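PDB 4P47: TRAP dicarboxylate transporter, DctP subunit from Ochrobactrum anthropi, which probably binds a small organic solute in the periplasm and delivers it to a TRAP-type membrane transporter. Local coordinates for residues 28-33 / 250-255; 92-97 / 236-241. All blocks are in the same frame, centred on the assembly; numbering follows the deposited sequence.

Both contacts reach the same mixed sheet, in which strands 30-35 and 90-94 run side by side. Their centres lie about 26 Å apart, and their nearest atoms about 8 Å. Interaction 1 sits at the surface. It joins the start of strand 30-35, close to the N-terminus, to the turn that leads into the long helix 254-288. Interaction 2 lies buried, about 4 Å from the centre of the chain, where strand 90-94 pairs with strand 229-245. Along the sequence interaction 2 is nested inside the loop closed by interaction 1. Strand 229-245 runs on from the buried pairing toward residues 250-255, so both contacts are tied to one sheet.

Interaction 1 of 2, residues 28-33 / 250-255; sequences RSQTIK and DRLNDE
The residues leading into strand 30-35, and its first residue Q30, meet the turn before helix 254-288, where N253 takes the N-cap position. R28 carries the contact. Its CG stands anti to the carbonyl carbon, and the chain bends at chi3 (-72°), which brings the guanidinium to the turn. R28 NH1 donates to R251 O at 2.9 Å. The bond is bent, with an N-H...O angle of 136°. It uses a lone pair in the carbonyl plane, but that oxygen lies somewhat out of the guanidinium plane. The CA of L252 lies at the guanidinium edge. R28 and N253 meet tip to tip with their flat groups 16° apart, R28 NE being 3.7 Å from N253 ND2. N253 ND2 has its own acceptor in the backbone O of E26.

The Q30 and L252 side chains run antiparallel alongside each other. L252 CD2 sits over the Q30 amide plane, 3.7 Å from Q30 CD. Two waters also donate to R251 O. One accepts from R28 NH2, and the other from Q30 NE2. R251 O is gripped by one arginine N-H and these waters, the bond from the second being long. The second water also lies over one face of the guanidinium.

The N253 side chain caps a backbone N of the first helical turn, and E256 OE1 accepts from N253 N, as in a capping box. The same OE1 makes a salt bridge to R28 NH1, while OE2 accepts from Q30 NE2. The carboxylate of E256 would probably offset the positive charge that R28 brings to this helix start.

Interaction 2 of 2, residues 92-97 / 236-241; sequences VMNAGI and QYNPQI
CG of N94 stands anti to the carbonyl carbon (chi1 -74°), and CG of Q240 does the same. Q240 runs on extended beyond CG, so its NE2 arrives at OD1 of N94. Q240 NE2 donates to N94 OD1 at 2.8 Å, almost straight, with an N-H...O angle of 175°. The acceptor lies in the amide plane of Q240. The donor, however, sits above the carbonyl plane of N94, not on a lone pair; the two amides are turned 68° apart. At the other branch of the Q240 amide, OE1 accepts from Q44 NE2 and packs 3.6 Å from CG2 of V92. In place of Q240, an alanine here would lose both side-chain hydrogen bonds and would probably leave N94 less firmly oriented.

The backbone is an antiparallel pairing of strand 90-94 with strand 229-245, deep in the periplasmic binding protein fold. M93 and I241 form a hydrogen-bonded pair. I241 N donates to M93 O at 2.8 Å, within the carbonyl plane, and M93 N returns a longer bond to I241 O. N94 and Q240 follow as a non-hydrogen-bonded pair, their CA atoms only 4.1 Å apart and their side chains diverging. The chain then turns into the 3-10 segment 95-97, yet A95 N still donates to P239 O at 2.9 Å. CB of A95 packs against CG2 of I241 at 4.0 Å.

ND2 of N94 and OD1 of N238 are linked by a water that accepts from the first and donates to the second. N238 OD1 also accepts from R152 NH1, on the neighbouring strand 141-156. P239 touches M124 of helix 117-125.

Interaction 1 of 2, residues 28-33 / 250-255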
loop_
_atom_site.group_PDB
_atom_site.type_symbol
_atom_site.label_atom_id
_atom_site.label_comp_id
_atom_site.label_asym_id
_atom_site.label_seq_id
_atom_site.Cartn_x
_atom_site.Cartn_y
_atom_site.Cartn_z
ATOM N N ARG A 28 8.974 29.868 -11.373
ATOM C CA ARG A 28 8.692 30.968 -10.464
ATOM C C ARG A 28 8.740 30.474 -9.027
ATOM O O ARG A 28 8.745 29.260 -8.775
ATOM C CB ARG A 28 7.312 31.552 -10.775
ATOM C CG ARG A 28 7.147 31.960 -12.217
ATOM C CD ARG A 28 5.695 32.021 -12.605
ATOM N NE ARG A 28 5.125 30.683 -12.704
ATOM C CZ ARG A 28 3.902 30.430 -13.145
ATOM N NH1 ARG A 28 3.466 29.182 -13.199
ATOM N NH2 ARG A 28 3.111 31.424 -13.532
ATOM N N SER A 29 8.801 31.404 -8.084
ATOM C CA SER A 29 8.687 31.034 -6.688
ATOM C C SER A 29 7.392 30.238 -6.517
ATOM O O SER A 29 6.334 30.658 -6.978
ATOM C CB SER A 29 8.675 32.282 -5.809
ATOM O OG SER A 29 8.527 31.944 -4.442
ATOM N N GLN A 30 7.486 29.070 -5.892
ATOM C CA GLN A 30 6.303 28.273 -5.539
ATOM C C GLN A 30 6.498 27.668 -4.158
ATOM O O GLN A 30 7.623 27.399 -3.724
ATOM C CB GLN A 30 6.064 27.149 -6.543
ATOM C CG GLN A 30 5.908 27.596 -7.999
ATOM C CD GLN A 30 4.586 28.306 -8.301
ATOM O OE1 GLN A 30 3.662 28.333 -7.485
ATOM N NE2 GLN A 30 4.497 28.874 -9.492
ATOM N N THR A 31 5.400 27.455 -3.454
ATOM C CA THR A 31 5.470 26.756 -2.186
ATOM C C THR A 31 4.522 25.585 -2.249
ATOM O O THR A 31 3.365 25.723 -2.633
ATOM C CB THR A 31 5.112 27.661 -0.993
ATOM O OG1 THR A 31 6.035 28.753 -0.934
ATOM C CG2 THR A 31 5.189 26.886 0.318
ATOM N N ILE A 32 5.039 24.426 -1.884
ATOM C CA ILE A 32 4.270 23.213 -1.903
ATOM C C ILE A 32 4.220 22.610 -0.512
ATOM O O ILE A 32 5.260 22.251 0.041
ATOM C CB ILE A 32 4.912 22.187 -2.837
ATOM C CG1 ILE A 32 4.874 22.676 -4.281
ATOM C CG2 ILE A 32 4.204 20.843 -2.693
ATOM C CD1 ILE A 32 5.566 21.725 -5.278
ATOM N N LYS A 33 3.024 22.509 0.058
ATOM C CA LYS A 33 2.823 21.796 1.314
ATOM C C LYS A 33 2.546 20.333 0.984
ATOM O O LYS A 33 1.659 20.041 0.193
ATOM C CB LYS A 33 1.656 22.409 2.093
ATOM C CG LYS A 33 1.851 23.882 2.424
ATOM C CD LYS A 33 0.668 24.487 3.191
ATOM C CE LYS A 33 0.880 25.971 3.497
ATOM N NZ LYS A 33 -0.203 26.557 4.343
ATOM N N ASP A 250 -2.717 23.347 -12.270
ATOM C CA ASP A 250 -3.175 24.128 -13.423
ATOM C C ASP A 250 -2.544 25.504 -13.475
ATOM O O ASP A 250 -2.498 26.123 -14.538
ATOM C CB ASP A 250 -4.702 24.225 -13.438
ATOM C CG ASP A 250 -5.363 22.950 -13.923
ATOM O OD1 ASP A 250 -4.682 22.127 -14.566
ATOM O OD2 ASP A 250 -6.571 22.793 -13.692
ATOM N N ARG A 251 -2.037 25.977 -12.343
ATOM C CA ARG A 251 -1.368 27.273 -12.295
ATOM C C ARG A 251 0.116 27.182 -12.621
ATOM O O ARG A 251 0.784 28.196 -12.737
ATOM C CB ARG A 251 -1.517 27.910 -10.920
ATOM C CG ARG A 251 -2.899 28.388 -10.580
ATOM C CD ARG A 251 -2.960 28.725 -9.096
ATOM N NE ARG A 251 -3.983 29.718 -8.776
ATOM C CZ ARG A 251 -5.293 29.508 -8.869
ATOM N NH1 ARG A 251 -5.760 28.339 -9.291
ATOM N NH2 ARG A 251 -6.140 30.476 -8.547
ATOM N N LEU A 252 0.651 25.978 -12.739
ATOM C CA LEU A 252 2.074 25.823 -13.002
ATOM C C LEU A 252 2.406 25.815 -14.483
ATOM O O LEU A 252 1.559 25.467 -15.305
ATOM C CB LEU A 252 2.572 24.509 -12.384
ATOM C CG LEU A 252 2.426 24.340 -10.866
ATOM C CD1 LEU A 252 2.940 22.943 -10.482
ATOM C CD2 LEU A 252 3.153 25.432 -10.081
ATOM N N ASN A 253 3.643 26.177 -14.812
ATOM C CA ASN A 253 4.128 26.052 -16.181
ATOM C C ASN A 253 4.832 24.710 -16.416
ATOM O O ASN A 253 5.018 23.923 -15.490
ATOM C CB ASN A 253 5.003 27.253 -16.585
ATOM C CG ASN A 253 6.290 27.374 -15.767
ATOM O OD1 ASN A 253 6.979 26.383 -15.495
ATOM N ND2 ASN A 253 6.629 28.612 -15.382
ATOM N N ASP A 254 5.202 24.422 -17.656
ATOM C CA ASP A 254 5.737 23.112 -17.984
ATOM C C ASP A 254 7.072 22.828 -17.306
ATOM O O ASP A 254 7.361 21.680 -16.971
ATOM C CB ASP A 254 5.870 22.960 -19.495
ATOM C CG ASP A 254 4.531 22.788 -20.166
ATOM O OD1 ASP A 254 3.546 22.470 -19.462
ATOM O OD2 ASP A 254 4.456 22.958 -21.404
ATOM N N GLU A 255 7.892 23.856 -17.119
ATOM C CA GLU A 255 9.177 23.657 -16.477
ATOM C C GLU A 255 8.990 23.295 -15.007
ATOM O O GLU A 255 9.705 22.448 -14.503
ATOM C CB GLU A 255 10.068 24.888 -16.642
ATOM C CG GLU A 255 10.328 25.247 -18.095
ATOM C CD GLU A 255 9.513 26.450 -18.555
ATOM O OE1 GLU A 255 10.052 27.579 -18.506
ATOM O OE2 GLU A 255 8.340 26.267 -18.963
HETATM O O HOH W 1 -0.036 30.739 -12.985
HETATM O O HOH W 2 1.856 29.949 -10.204
#

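Interaction 2 of 2, residues 92-97 / 236-241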
loop_
_atom_site.group_PDB
_atom_site.type_symbol
_atom_site.label_atom_id
_atom_site.label_comp_id
_atom_site.label_asym_id
_atom_site.label_seq_id
_atom_site.Cartn_x
_atom_site.Cartn_y
_atom_site.Cartn_z
ATOM N N VAL A 92 0.734 11.919 -0.035
ATOM C CA VAL A 92 0.972 10.540 -0.427
ATOM C C VAL A 92 0.199 9.637 0.535
ATOM O O VAL A 92 0.196 9.868 1.739
ATOM C CB VAL A 92 2.502 10.225 -0.468
ATOM C CG1 VAL A 92 3.185 10.536 0.875
ATOM C CG2 VAL A 92 2.738 8.799 -0.917
ATOM N N MET A 93 -0.511 8.655 0.005
ATOM C CA MET A 93 -1.322 7.771 0.859
ATOM C C MET A 93 -1.605 6.480 0.132
ATOM O O MET A 93 -1.426 6.386 -1.074
ATOM C CB MET A 93 -2.664 8.420 1.217
ATOM C CG MET A 93 -3.581 8.593 0.010
ATOM S SD MET A 93 -5.156 9.419 0.413
ATOM C CE MET A 93 -4.522 11.052 0.644
ATOM N N ASN A 94 -2.082 5.483 0.863
ATOM C CA ASN A 94 -2.454 4.216 0.251
ATOM C C ASN A 94 -3.452 4.449 -0.869
ATOM O O ASN A 94 -4.486 5.117 -0.682
ATOM C CB ASN A 94 -3.038 3.266 1.309
ATOM C CG ASN A 94 -1.981 2.697 2.242
ATOM O OD1 ASN A 94 -0.788 2.853 2.047
ATOM N ND2 ASN A 94 -2.437 2.040 3.297
ATOM N N ALA A 95 -3.172 3.879 -2.034
ATOM C CA ALA A 95 -3.976 4.184 -3.203
ATOM C C ALA A 95 -5.403 3.654 -3.126
ATOM O O ALA A 95 -6.299 4.202 -3.755
ATOM C CB ALA A 95 -3.289 3.689 -4.465
ATOM N N GLY A 96 -5.626 2.618 -2.335
ATOM C CA GLY A 96 -6.962 2.061 -2.187
ATOM C C GLY A 96 -7.929 3.041 -1.559
ATOM O O GLY A 96 -9.147 2.911 -1.736
ATOM N N ILE A 97 -7.411 4.018 -0.834
ATOM C CA ILE A 97 -8.261 5.043 -0.236
ATOM C C ILE A 97 -9.045 5.809 -1.320
ATOM O O ILE A 97 -10.126 6.330 -1.061
ATOM C CB ILE A 97 -7.431 5.977 0.656
ATOM C CG1 ILE A 97 -6.814 5.181 1.808
ATOM C CG2 ILE A 97 -8.296 7.147 1.198
ATOM C CD1 ILE A 97 -5.765 5.982 2.593
ATOM N N GLN A 236 -2.699 -8.907 0.542
ATOM C CA GLN A 236 -2.884 -7.681 -0.211
ATOM C C GLN A 236 -1.552 -6.946 -0.232
ATOM O O GLN A 236 -0.653 -7.247 0.544
ATOM C CB GLN A 236 -3.921 -6.790 0.454
ATOM C CG GLN A 236 -5.331 -7.327 0.373
ATOM C CD GLN A 236 -6.218 -6.581 1.317
ATOM O OE1 GLN A 236 -6.086 -6.695 2.554
ATOM N NE2 GLN A 236 -7.107 -5.780 0.776
ATOM N N TYR A 237 -1.437 -5.998 -1.152
ATOM C CA TYR A 237 -0.276 -5.131 -1.271
ATOM C C TYR A 237 -0.795 -3.718 -1.270
ATOM O O TYR A 237 -1.721 -3.421 -2.012
ATOM C CB TYR A 237 0.472 -5.384 -2.567
ATOM C CG TYR A 237 1.661 -4.448 -2.747
ATOM C CD1 TYR A 237 2.853 -4.659 -2.065
ATOM C CD2 TYR A 237 1.592 -3.361 -3.606
ATOM C CE1 TYR A 237 3.939 -3.798 -2.230
ATOM C CE2 TYR A 237 2.678 -2.519 -3.788
ATOM C CZ TYR A 237 3.836 -2.746 -3.103
ATOM O OH TYR A 237 4.908 -1.895 -3.306
ATOM N N ASN A 238 -0.192 -2.851 -0.458
ATOM C CA ASN A 238 -0.557 -1.441 -0.376
ATOM C C ASN A 238 0.476 -0.557 -1.099
ATOM O O ASN A 238 1.518 -0.220 -0.526
ATOM C CB ASN A 238 -0.654 -0.951 1.096
ATOM C CG ASN A 238 -1.806 -1.567 1.915
ATOM O OD1 ASN A 238 -1.708 -1.678 3.143
ATOM N ND2 ASN A 238 -2.890 -1.896 1.262
ATOM N N PRO A 239 0.187 -0.164 -2.350
ATOM C CA PRO A 239 0.971 0.888 -2.982
ATOM C C PRO A 239 0.479 2.215 -2.476
ATOM O O PRO A 239 -0.704 2.323 -2.124
ATOM C CB PRO A 239 0.634 0.735 -4.468
ATOM C CG PRO A 239 -0.707 0.132 -4.506
ATOM C CD PRO A 239 -0.925 -0.605 -3.204
ATOM N N GLN A 240 1.348 3.211 -2.426
ATOM C CA GLN A 240 0.906 4.559 -2.143
ATOM C C GLN A 240 0.915 5.363 -3.417
ATOM O O GLN A 240 1.681 5.065 -4.359
ATOM C CB GLN A 240 1.757 5.207 -1.080
ATOM C CG GLN A 240 1.720 4.397 0.198
ATOM C CD GLN A 240 1.887 5.239 1.411
ATOM O OE1 GLN A 240 2.748 6.123 1.462
ATOM N NE2 GLN A 240 1.072 4.974 2.415
ATOM N N ILE A 241 0.022 6.318 -3.526
ATOM C CA ILE A 241 0.033 7.217 -4.672
ATOM C C ILE A 241 0.395 8.612 -4.181
ATOM O O ILE A 241 -0.132 9.126 -3.175
ATOM C CB ILE A 241 -1.302 7.193 -5.443
ATOM C CG1 ILE A 241 -1.213 8.085 -6.675
ATOM C CG2 ILE A 241 -2.461 7.580 -4.548
ATOM C CD1 ILE A 241 -2.377 7.904 -7.635
HETATM O O HOH W 3 -1.160 0.207 5.301
#